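Local coordinates for diguanylate cyclase DosC (Escherichia coli, PDB 4ZVA), which senses oxygen through a haem-binding globin domain and makes the second messenger cyclic di-GMP from two molecules of GTP, at the interface of chains A and B. Coordinates in Å, arbitrary orientation; residue numbers count along the deposited sequence, not the author numbering. Chains: chain A/B, Diguanylate cyclase DosC.

Contact 1: the interface of chains A and B. Residues chain A 44, 46, 101-102, 105; chain B 144, 148.
B:Arg148 reaches over to A:Asp44 tip to tip, an arginine-carboxylate bridge at the rim of the two-chain assembly, probably the dimer typical of globin-coupled sensors. The guanidinium comes end-on, with both terminal nitrogens directed to the same carboxylate oxygen. B:Arg148 NH1 lies 3.0 Å from A:Asp44 OD2, which it meets nearly along the C-O axis in a bent bond (140° at H). B:Arg148 NH2 lies 3.2 Å from A:Asp44 OD2, using the syn lone pair of that oxygen. The two planes are nearly parallel, 21° apart, and OD2 is tilted somewhat out of the guanidinium plane. The other oxygen, A:Asp44 OD1, accepts the backbone N of A:His46 at 2.9 Å, which helps to fix the rotation of the carboxylate. On its own chain, B:Arg148 NH1 also bonds to B:Glu144 OE2, at 3.2 Å and in the plane of the guanidinium, and this second-shell acid steadies the group on its way across. The arginine chain is extended until it turns at chi3 (84°), and its aliphatic part crosses A:Glu101 at about a right angle, B:Arg148 CG 3.5 Å from A:Glu101 CB. The imidazole of A:His46 stands steeply against the guanidinium, A:His46 CD2 3.7 Å from B:Arg148 NH2. A:Met105 crosses B:Glu144 obliquely, A:Met105 CG 3.4 Å from B:Glu144 OE2. An alanine in place of B:Arg148 would probably leave A:Asp44 and B:Glu144 without their shared positive mate and remove the methylene contact on A:Glu101.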
ATOM      1  N   ASP A  44      14.868  -5.969 -10.370  1.00 56.63           N
ATOM      2  CA  ASP A  44      15.194  -4.548 -10.318  1.00 61.55           C
ATOM      3  C   ASP A  44      16.703  -4.362 -10.187  1.00 63.51           C
ATOM      4  O   ASP A  44      17.310  -4.845  -9.232  1.00 66.23           O
ATOM      5  CB  ASP A  44      14.461  -3.870  -9.157  1.00 55.91           C
ATOM      6  CG  ASP A  44      14.528  -2.350  -9.223  1.00 67.69           C
ATOM      7  OD1 ASP A  44      15.632  -1.795  -9.408  1.00 73.54           O
ATOM      8  OD2 ASP A  44      13.465  -1.708  -9.092  1.00 66.87           O
ATOM      9  N   HIS A  46      18.508  -1.708  -9.481  1.00 73.17           N
ATOM     10  CA  HIS A  46      18.915  -0.918  -8.326  1.00 77.07           C
ATOM     11  C   HIS A  46      18.837  -1.725  -7.034  1.00 75.41           C
ATOM     12  O   HIS A  46      19.469  -1.380  -6.037  1.00 77.72           O
ATOM     13  CB  HIS A  46      18.050   0.338  -8.205  1.00 79.64           C
ATOM     14  CG  HIS A  46      18.174   1.274  -9.365  1.00 86.96           C
ATOM     15  ND1 HIS A  46      19.250   2.120  -9.529  1.00 92.03           N
ATOM     16  CD2 HIS A  46      17.352   1.504 -10.417  1.00 85.70           C
ATOM     17  CE1 HIS A  46      19.089   2.826 -10.633  1.00 95.50           C
ATOM     18  NE2 HIS A  46      17.945   2.473 -11.190  1.00 95.20           N
ATOM     19  N   GLU A 101      12.810   4.301  -1.846  1.00 57.09           N
ATOM     20  CA  GLU A 101      11.939   3.893  -2.942  1.00 57.49           C
ATOM     21  C   GLU A 101      12.211   2.449  -3.355  1.00 56.68           C
ATOM     22  O   GLU A 101      11.372   1.806  -3.987  1.00 51.98           O
ATOM     23  CB  GLU A 101      12.100   4.830  -4.144  1.00 54.12           C
ATOM     24  CG  GLU A 101      13.410   4.683  -4.901  1.00 57.89           C
ATOM     25  CD  GLU A 101      14.540   5.483  -4.284  1.00 59.36           C
ATOM     26  OE1 GLU A 101      14.296   6.192  -3.284  1.00 60.54           O
ATOM     27  OE2 GLU A 101      15.673   5.409  -4.802  1.00 60.54           O
ATOM     28  N   ILE A 102      13.383   1.940  -2.993  1.00 51.69           N
ATOM     29  CA  ILE A 102      13.705   0.541  -3.238  1.00 54.84           C
ATOM     30  C   ILE A 102      12.991  -0.335  -2.213  1.00 51.15           C
ATOM     31  O   ILE A 102      12.459  -1.395  -2.547  1.00 55.80           O
ATOM     32  CB  ILE A 102      15.227   0.292  -3.186  1.00 57.17           C
ATOM     33  CG1 ILE A 102      15.913   0.996  -4.356  1.00 60.49           C
ATOM     34  CG2 ILE A 102      15.538  -1.191  -3.236  1.00 58.64           C
ATOM     35  CD1 ILE A 102      15.445   0.509  -5.708  1.00 63.03           C
ATOM     36  N   MET A 105       9.278  -0.265  -2.984  1.00 38.67           N
ATOM     37  CA  MET A 105       9.054  -1.179  -4.097  1.00 40.51           C
ATOM     38  C   MET A 105       8.952  -2.622  -3.608  1.00 47.87           C
ATOM     39  O   MET A 105       8.179  -3.415  -4.147  1.00 40.40           O
ATOM     40  CB  MET A 105      10.175  -1.045  -5.132  1.00 42.20           C
ATOM     41  CG  MET A 105      10.033  -1.950  -6.349  1.00 46.08           C
ATOM     42  SD  MET A 105      10.826  -3.562  -6.152  1.00 54.40           S
ATOM     43  CE  MET A 105      12.540  -3.078  -5.982  1.00 58.11           C
TER
ATOM     44  N   GLU B 144       4.661   4.435  -6.331  1.00 41.58           N
ATOM     45  CA  GLU B 144       6.037   4.100  -6.684  1.00 43.99           C
ATOM     46  C   GLU B 144       6.563   5.025  -7.778  1.00 44.40           C
ATOM     47  O   GLU B 144       7.703   5.479  -7.715  1.00 44.11           O
ATOM     48  CB  GLU B 144       6.153   2.639  -7.120  1.00 41.34           C
ATOM     49  CG  GLU B 144       7.575   2.229  -7.477  1.00 44.89           C
ATOM     50  CD  GLU B 144       7.729   0.735  -7.672  1.00 51.76           C
ATOM     51  OE1 GLU B 144       6.961  -0.024  -7.046  1.00 44.67           O
ATOM     52  OE2 GLU B 144       8.623   0.319  -8.441  1.00 45.25           O
ATOM     53  N   ARG B 148       9.644   7.405  -6.956  1.00 44.31           N
ATOM     54  CA  ARG B 148      10.857   7.171  -7.732  1.00 45.42           C
ATOM     55  C   ARG B 148      11.092   8.298  -8.735  1.00 55.77           C
ATOM     56  O   ARG B 148      11.296   8.050  -9.923  1.00 66.13           O
ATOM     57  CB  ARG B 148      10.797   5.812  -8.439  1.00 51.79           C
ATOM     58  CG  ARG B 148      10.824   4.652  -7.448  1.00 50.62           C
ATOM     59  CD  ARG B 148      10.889   3.271  -8.085  1.00 58.69           C
ATOM     60  NE  ARG B 148      12.259   2.885  -8.409  1.00 59.80           N
ATOM     61  CZ  ARG B 148      12.609   1.692  -8.874  1.00 63.59           C
ATOM     62  NH1 ARG B 148      11.689   0.755  -9.060  1.00 66.06           N
ATOM     63  NH2 ARG B 148      13.881   1.428  -9.140  1.00 72.69           N
TER

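Contact 2: the interface of chains A and B. Residues chain A 104, 111, 140, 143, 147; chain B 104, 111, 140, 143.
The carboxylate of B:Asp140 takes A:Lys111 of the other chain from above its plane at OD2 and its own B:Lys111 on the syn lone pair of OD1; A:Asp140 is met in the same way. A:Lys111 NZ lies 2.8 Å from A:Asp140 OD1 and bonds across to B:Asp140 OD2 at 2.8 Å, arriving 45° out of that carboxylate's plane. B:Lys111 repeats this, its NZ 2.9 Å from A:Asp140 OD2. The result is a closed ring of alternating charges, in which the two ammonium groups probably offset the repulsion between the paired aspartates. Each lysine turns at chi3 (-71°), and the lysine and aspartate side chains cross at about a right angle.

Further along, A:Glu104 and B:Glu104 break the symmetry: CG is anti to the backbone N in A:Glu104 but anti to the carbonyl carbon in B:Glu104. A:Glu104 OE1 and B:Glu104 OE2 come within 2.5 Å, a clash unless a proton is shared, which the structure does not show. B:Met143 CG flanks the first of these acids, 3.4 Å from A:Glu104 OE2, while A:Met143 CE and B:Met143 CE meet tip to tip, 4.0 Å apart. The Lys-Asp ring probably fixes the register of the two globin domains.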
ATOM      1  N   GLU A 104      10.238   0.641  -0.537  1.00 45.37           N
ATOM      2  CA  GLU A 104       8.824   0.804  -0.859  1.00 46.68           C
ATOM      3  C   GLU A 104       8.408  -0.133  -1.988  1.00 40.66           C
ATOM      4  O   GLU A 104       7.327  -0.722  -1.953  1.00 39.43           O
ATOM      5  CB  GLU A 104       8.521   2.254  -1.244  1.00 42.53           C
ATOM      6  CG  GLU A 104       7.061   2.498  -1.594  1.00 49.29           C
ATOM      7  CD  GLU A 104       6.834   3.844  -2.254  1.00 56.25           C
ATOM      8  OE1 GLU A 104       7.008   4.881  -1.580  1.00 53.13           O
ATOM      9  OE2 GLU A 104       6.482   3.859  -3.453  1.00 55.37           O
ATOM     10  N   LYS A 111       2.848  -7.066  -1.366  1.00 34.11           N
ATOM     11  CA  LYS A 111       1.399  -6.914  -1.425  1.00 33.63           C
ATOM     12  C   LYS A 111       0.829  -7.490  -2.719  1.00 32.83           C
ATOM     13  O   LYS A 111      -0.265  -8.056  -2.726  1.00 34.62           O
ATOM     14  CB  LYS A 111       1.007  -5.440  -1.286  1.00 36.18           C
ATOM     15  CG  LYS A 111       1.191  -4.889   0.119  1.00 40.57           C
ATOM     16  CD  LYS A 111       0.864  -3.403   0.205  1.00 33.36           C
ATOM     17  CE  LYS A 111       1.925  -2.561  -0.487  1.00 34.39           C
ATOM     18  NZ  LYS A 111       1.701  -1.102  -0.278  1.00 36.34           N
ATOM     19  N   ASP A 140       0.910  -2.006   5.225  1.00 30.19           N
ATOM     20  CA  ASP A 140       1.092  -0.568   5.030  1.00 34.76           C
ATOM     21  C   ASP A 140       1.463   0.173   6.314  1.00 34.32           C
ATOM     22  O   ASP A 140       2.330   1.048   6.294  1.00 39.77           O
ATOM     23  CB  ASP A 140      -0.173   0.051   4.435  1.00 28.37           C
ATOM     24  CG  ASP A 140      -0.248  -0.105   2.929  1.00 27.96           C
ATOM     25  OD1 ASP A 140       0.780  -0.459   2.315  1.00 32.32           O
ATOM     26  OD2 ASP A 140      -1.333   0.140   2.356  1.00 37.65           O
ATOM     27  N   MET A 143       5.008  -0.612   7.026  1.00 34.64           N
ATOM     28  CA  MET A 143       5.906   0.087   6.110  1.00 40.05           C
ATOM     29  C   MET A 143       6.146   1.523   6.556  1.00 46.35           C
ATOM     30  O   MET A 143       7.269   2.023   6.489  1.00 48.65           O
ATOM     31  CB  MET A 143       5.357   0.088   4.684  1.00 46.18           C
ATOM     32  CG  MET A 143       6.187   0.948   3.738  1.00 44.44           C
ATOM     33  SD  MET A 143       5.783   0.764   1.995  1.00 46.13           S
ATOM     34  CE  MET A 143       4.169   1.533   1.941  1.00 50.83           C
ATOM     35  N   THR A 147       9.640   3.287   7.272  1.00 51.49           N
ATOM     36  CA  THR A 147      10.072   4.410   6.440  1.00 57.20           C
ATOM     37  C   THR A 147      10.295   5.672   7.273  1.00 55.22           C
ATOM     38  O   THR A 147      11.044   6.563   6.874  1.00 62.98           O
ATOM     39  CB  THR A 147       9.065   4.709   5.315  1.00 54.00           C
ATOM     40  OG1 THR A 147       7.758   4.888   5.872  1.00 54.95           O
ATOM     41  CG2 THR A 147       9.039   3.562   4.313  1.00 51.04           C
TER
ATOM     42  N   GLU B 104       3.925   9.164   1.715  1.00 40.67           N
ATOM     43  CA  GLU B 104       3.559   7.755   1.851  1.00 36.88           C
ATOM     44  C   GLU B 104       2.446   7.569   2.871  1.00 36.60           C
ATOM     45  O   GLU B 104       1.538   6.764   2.673  1.00 42.84           O
ATOM     46  CB  GLU B 104       4.770   6.915   2.256  1.00 43.72           C
ATOM     47  CG  GLU B 104       5.805   6.725   1.163  1.00 49.77           C
ATOM     48  CD  GLU B 104       6.872   5.719   1.551  1.00 58.98           C
ATOM     49  OE1 GLU B 104       6.777   5.154   2.661  1.00 62.68           O
ATOM     50  OE2 GLU B 104       7.801   5.488   0.750  1.00 57.57           O
ATOM     51  N   LYS B 111      -5.724   4.696   0.964  1.00 36.02           N
ATOM     52  CA  LYS B 111      -6.049   3.282   0.824  1.00 30.28           C
ATOM     53  C   LYS B 111      -6.934   2.827   1.975  1.00 30.70           C
ATOM     54  O   LYS B 111      -7.826   2.002   1.793  1.00 36.45           O
ATOM     55  CB  LYS B 111      -4.772   2.443   0.752  1.00 31.49           C
ATOM     56  CG  LYS B 111      -4.023   2.614  -0.558  1.00 30.39           C
ATOM     57  CD  LYS B 111      -2.723   1.830  -0.582  1.00 35.57           C
ATOM     58  CE  LYS B 111      -1.689   2.449   0.339  1.00 31.70           C
ATOM     59  NZ  LYS B 111      -0.368   1.773   0.206  1.00 33.01           N
ATOM     60  N   ASP B 140      -0.770   1.887  -5.385  1.00 31.43           N
ATOM     61  CA  ASP B 140       0.609   1.545  -5.046  1.00 33.06           C
ATOM     62  C   ASP B 140       1.541   1.764  -6.228  1.00 32.38           C
ATOM     63  O   ASP B 140       2.665   2.232  -6.058  1.00 35.69           O
ATOM     64  CB  ASP B 140       0.715   0.097  -4.564  1.00 34.92           C
ATOM     65  CG  ASP B 140       0.360  -0.052  -3.101  1.00 40.07           C
ATOM     66  OD1 ASP B 140       0.265   0.981  -2.403  1.00 36.99           O
ATOM     67  OD2 ASP B 140       0.192  -1.201  -2.644  1.00 44.20           O
ATOM     68  N   MET B 143       2.028   5.379  -6.497  1.00 38.92           N
ATOM     69  CA  MET B 143       2.900   5.852  -5.431  1.00 36.82           C
ATOM     70  C   MET B 143       4.365   5.604  -5.772  1.00 41.64           C
ATOM     71  O   MET B 143       5.213   6.465  -5.539  1.00 45.55           O
ATOM     72  CB  MET B 143       2.549   5.189  -4.098  1.00 39.92           C
ATOM     73  CG  MET B 143       3.531   5.530  -2.989  1.00 39.91           C
ATOM     74  SD  MET B 143       2.975   5.049  -1.351  1.00 42.75           S
ATOM     75  CE  MET B 143       3.071   3.263  -1.468  1.00 48.97           C
TER

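Contact 3: the interface of chains A and B. Residues chain A 129, 132-133, 136; chain B 129, 132-133, 136.
With CG anti to the backbone N (chi1 177° in both), A:Tyr132 and B:Tyr132 swing off their helices into the space between the chains and meet there. The pair lies where the two copies of helix 125-147 run alongside each other in the same sense, part of the helical bundle through which globin-coupled sensors typically dimerise. The rings pack edge-to-face, their planes 79° apart and their centroids 5.4 Å from one another. The matching ring edges do the touching, A:Tyr132 CD2 lying 3.4 Å from B:Tyr132 CD2.

Each phenol then runs on past its mate to the opposite helix. A:Tyr132 OH stops at the edge of the B:His133 ring, in its plane and 3.3 Å from B:His133 CD2, and the tyrosine and histidine side chains cross at about a right angle. The reverse contact, B:Tyr132 OH to A:His133 CD2, is alike. These are contacts to carbon, not hydrogen bonds, and no polar pair spans the patch. A:Ile136 and B:Ile136 each back the tyrosine of their own chain, which is therefore unlikely to turn freely: A:Ile136 CG1 sits 3.6 Å above one face of the A:Tyr132 ring, offset toward the rim. A:Ile136 CB also faces the hydroxyl B:Tyr132 OH at 3.8 Å. Toward the start of the helix, A:Leu129 points its CD1 branch at the opposite backbone, 3.7 Å from B:Leu129 CA.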
ATOM      1  N   LEU A 129     -12.002 -10.935   1.076  1.00 30.53           N
ATOM      2  CA  LEU A 129     -11.978  -9.474   1.045  1.00 31.24           C
ATOM      3  C   LEU A 129     -11.479  -8.892   2.363  1.00 27.32           C
ATOM      4  O   LEU A 129     -10.628  -8.004   2.382  1.00 30.42           O
ATOM      5  CB  LEU A 129     -13.371  -8.925   0.736  1.00 26.98           C
ATOM      6  CG  LEU A 129     -13.525  -7.402   0.802  1.00 34.11           C
ATOM      7  CD1 LEU A 129     -12.671  -6.724  -0.259  1.00 32.37           C
ATOM      8  CD2 LEU A 129     -14.988  -6.994   0.673  1.00 27.71           C
ATOM      9  N   TYR A 132      -7.780  -9.908   3.046  1.00 25.70           N
ATOM     10  CA  TYR A 132      -6.915  -9.116   2.185  1.00 27.47           C
ATOM     11  C   TYR A 132      -6.824  -7.674   2.689  1.00 27.95           C
ATOM     12  O   TYR A 132      -5.750  -7.076   2.683  1.00 30.66           O
ATOM     13  CB  TYR A 132      -7.432  -9.161   0.746  1.00 30.81           C
ATOM     14  CG  TYR A 132      -6.658  -8.326  -0.243  1.00 32.50           C
ATOM     15  CD1 TYR A 132      -5.328  -8.602  -0.528  1.00 29.06           C
ATOM     16  CD2 TYR A 132      -7.268  -7.275  -0.915  1.00 29.73           C
ATOM     17  CE1 TYR A 132      -4.621  -7.842  -1.446  1.00 31.86           C
ATOM     18  CE2 TYR A 132      -6.573  -6.513  -1.831  1.00 30.61           C
ATOM     19  CZ  TYR A 132      -5.253  -6.798  -2.093  1.00 34.42           C
ATOM     20  OH  TYR A 132      -4.565  -6.034  -3.008  1.00 35.77           O
ATOM     21  N   HIS A 133      -7.951  -7.130   3.137  1.00 30.26           N
ATOM     22  CA  HIS A 133      -7.985  -5.773   3.686  1.00 35.45           C
ATOM     23  C   HIS A 133      -7.116  -5.635   4.931  1.00 35.89           C
ATOM     24  O   HIS A 133      -6.271  -4.743   5.009  1.00 33.05           O
ATOM     25  CB  HIS A 133      -9.421  -5.366   4.015  1.00 33.57           C
ATOM     26  CG  HIS A 133      -9.524  -4.094   4.801  1.00 35.24           C
ATOM     27  ND1 HIS A 133     -10.005  -4.055   6.090  1.00 36.46           N
ATOM     28  CD2 HIS A 133      -9.194  -2.820   4.480  1.00 33.68           C
ATOM     29  CE1 HIS A 133      -9.976  -2.807   6.530  1.00 41.84           C
ATOM     30  NE2 HIS A 133      -9.489  -2.040   5.573  1.00 36.45           N
ATOM     31  N   ILE A 136      -3.464  -5.881   3.883  1.00 34.80           N
ATOM     32  CA  ILE A 136      -2.966  -4.678   3.221  1.00 38.35           C
ATOM     33  C   ILE A 136      -2.715  -3.568   4.240  1.00 29.97           C
ATOM     34  O   ILE A 136      -1.649  -2.953   4.250  1.00 39.46           O
ATOM     35  CB  ILE A 136      -3.940  -4.167   2.141  1.00 34.25           C
ATOM     36  CG1 ILE A 136      -3.976  -5.133   0.955  1.00 30.20           C
ATOM     37  CG2 ILE A 136      -3.526  -2.786   1.656  1.00 38.29           C
ATOM     38  CD1 ILE A 136      -2.629  -5.326   0.279  1.00 35.30           C
TER
ATOM     39  N   LEU B 129     -13.924  -7.564  -3.858  1.00 28.94           N
ATOM     40  CA  LEU B 129     -12.539  -8.002  -3.735  1.00 27.76           C
ATOM     41  C   LEU B 129     -11.705  -7.576  -4.935  1.00 25.68           C
ATOM     42  O   LEU B 129     -10.610  -7.039  -4.775  1.00 28.06           O
ATOM     43  CB  LEU B 129     -12.467  -9.522  -3.559  1.00 24.95           C
ATOM     44  CG  LEU B 129     -11.043 -10.083  -3.531  1.00 31.41           C
ATOM     45  CD1 LEU B 129     -10.292  -9.524  -2.332  1.00 32.07           C
ATOM     46  CD2 LEU B 129     -11.052 -11.605  -3.501  1.00 33.79           C
ATOM     47  N   TYR B 132     -11.379  -3.679  -5.083  1.00 28.28           N
ATOM     48  CA  TYR B 132     -10.456  -3.236  -4.046  1.00 33.43           C
ATOM     49  C   TYR B 132      -9.018  -3.608  -4.408  1.00 27.32           C
ATOM     50  O   TYR B 132      -8.099  -2.811  -4.228  1.00 29.87           O
ATOM     51  CB  TYR B 132     -10.866  -3.836  -2.699  1.00 27.97           C
ATOM     52  CG  TYR B 132      -9.944  -3.522  -1.542  1.00 35.74           C
ATOM     53  CD1 TYR B 132      -9.756  -2.219  -1.106  1.00 30.57           C
ATOM     54  CD2 TYR B 132      -9.291  -4.542  -0.860  1.00 28.72           C
ATOM     55  CE1 TYR B 132      -8.919  -1.935  -0.038  1.00 35.08           C
ATOM     56  CE2 TYR B 132      -8.456  -4.271   0.207  1.00 29.49           C
ATOM     57  CZ  TYR B 132      -8.272  -2.967   0.615  1.00 35.41           C
ATOM     58  OH  TYR B 132      -7.439  -2.700   1.678  1.00 32.84           O
ATOM     59  N   HIS B 133      -8.832  -4.809  -4.948  1.00 29.43           N
ATOM     60  CA  HIS B 133      -7.511  -5.258  -5.388  1.00 31.41           C
ATOM     61  C   HIS B 133      -6.969  -4.368  -6.502  1.00 29.54           C
ATOM     62  O   HIS B 133      -5.830  -3.907  -6.443  1.00 28.07           O
ATOM     63  CB  HIS B 133      -7.556  -6.709  -5.869  1.00 29.67           C
ATOM     64  CG  HIS B 133      -6.296  -7.155  -6.541  1.00 32.63           C
ATOM     65  ND1 HIS B 133      -6.239  -7.473  -7.881  1.00 32.16           N
ATOM     66  CD2 HIS B 133      -5.042  -7.332  -6.059  1.00 30.27           C
ATOM     67  CE1 HIS B 133      -5.007  -7.831  -8.195  1.00 36.95           C
ATOM     68  NE2 HIS B 133      -4.262  -7.755  -7.107  1.00 34.39           N
ATOM     69  N   ILE B 136      -6.063  -0.950  -4.950  1.00 30.41           N
ATOM     70  CA  ILE B 136      -4.834  -0.962  -4.159  1.00 28.49           C
ATOM     71  C   ILE B 136      -3.593  -1.013  -5.046  1.00 33.29           C
ATOM     72  O   ILE B 136      -2.666  -0.217  -4.874  1.00 35.46           O
ATOM     73  CB  ILE B 136      -4.797  -2.161  -3.177  1.00 36.78           C
ATOM     74  CG1 ILE B 136      -5.849  -1.992  -2.080  1.00 31.55           C
ATOM     75  CG2 ILE B 136      -3.421  -2.306  -2.552  1.00 33.30           C
ATOM     76  CD1 ILE B 136      -5.676  -0.733  -1.245  1.00 36.59           C
TER

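Helix 125-147 runs through all three contacts: A:Leu129, A:Tyr132, A:His133 and A:Ile136 serve contact 3, A:Asp140, A:Met143 and A:Thr147 contact 2, and B:Glu144 contact 1, where B:Arg148 follows directly on the helix. Helix 100-119 joins contacts 1 and 2; contact 1 adds A:Asp44 from a loop and A:His46 from helix 45-48. C-alpha centres put contact 1 about 12 Å from contact 2 and 22 Å from contact 3, with 14 Å between contacts 2 and 3. Contact 3, and contact 2 apart from A:Thr147, pair matching residues. This seam probably holds the globin domains in register; the structure alone shows no signalling role.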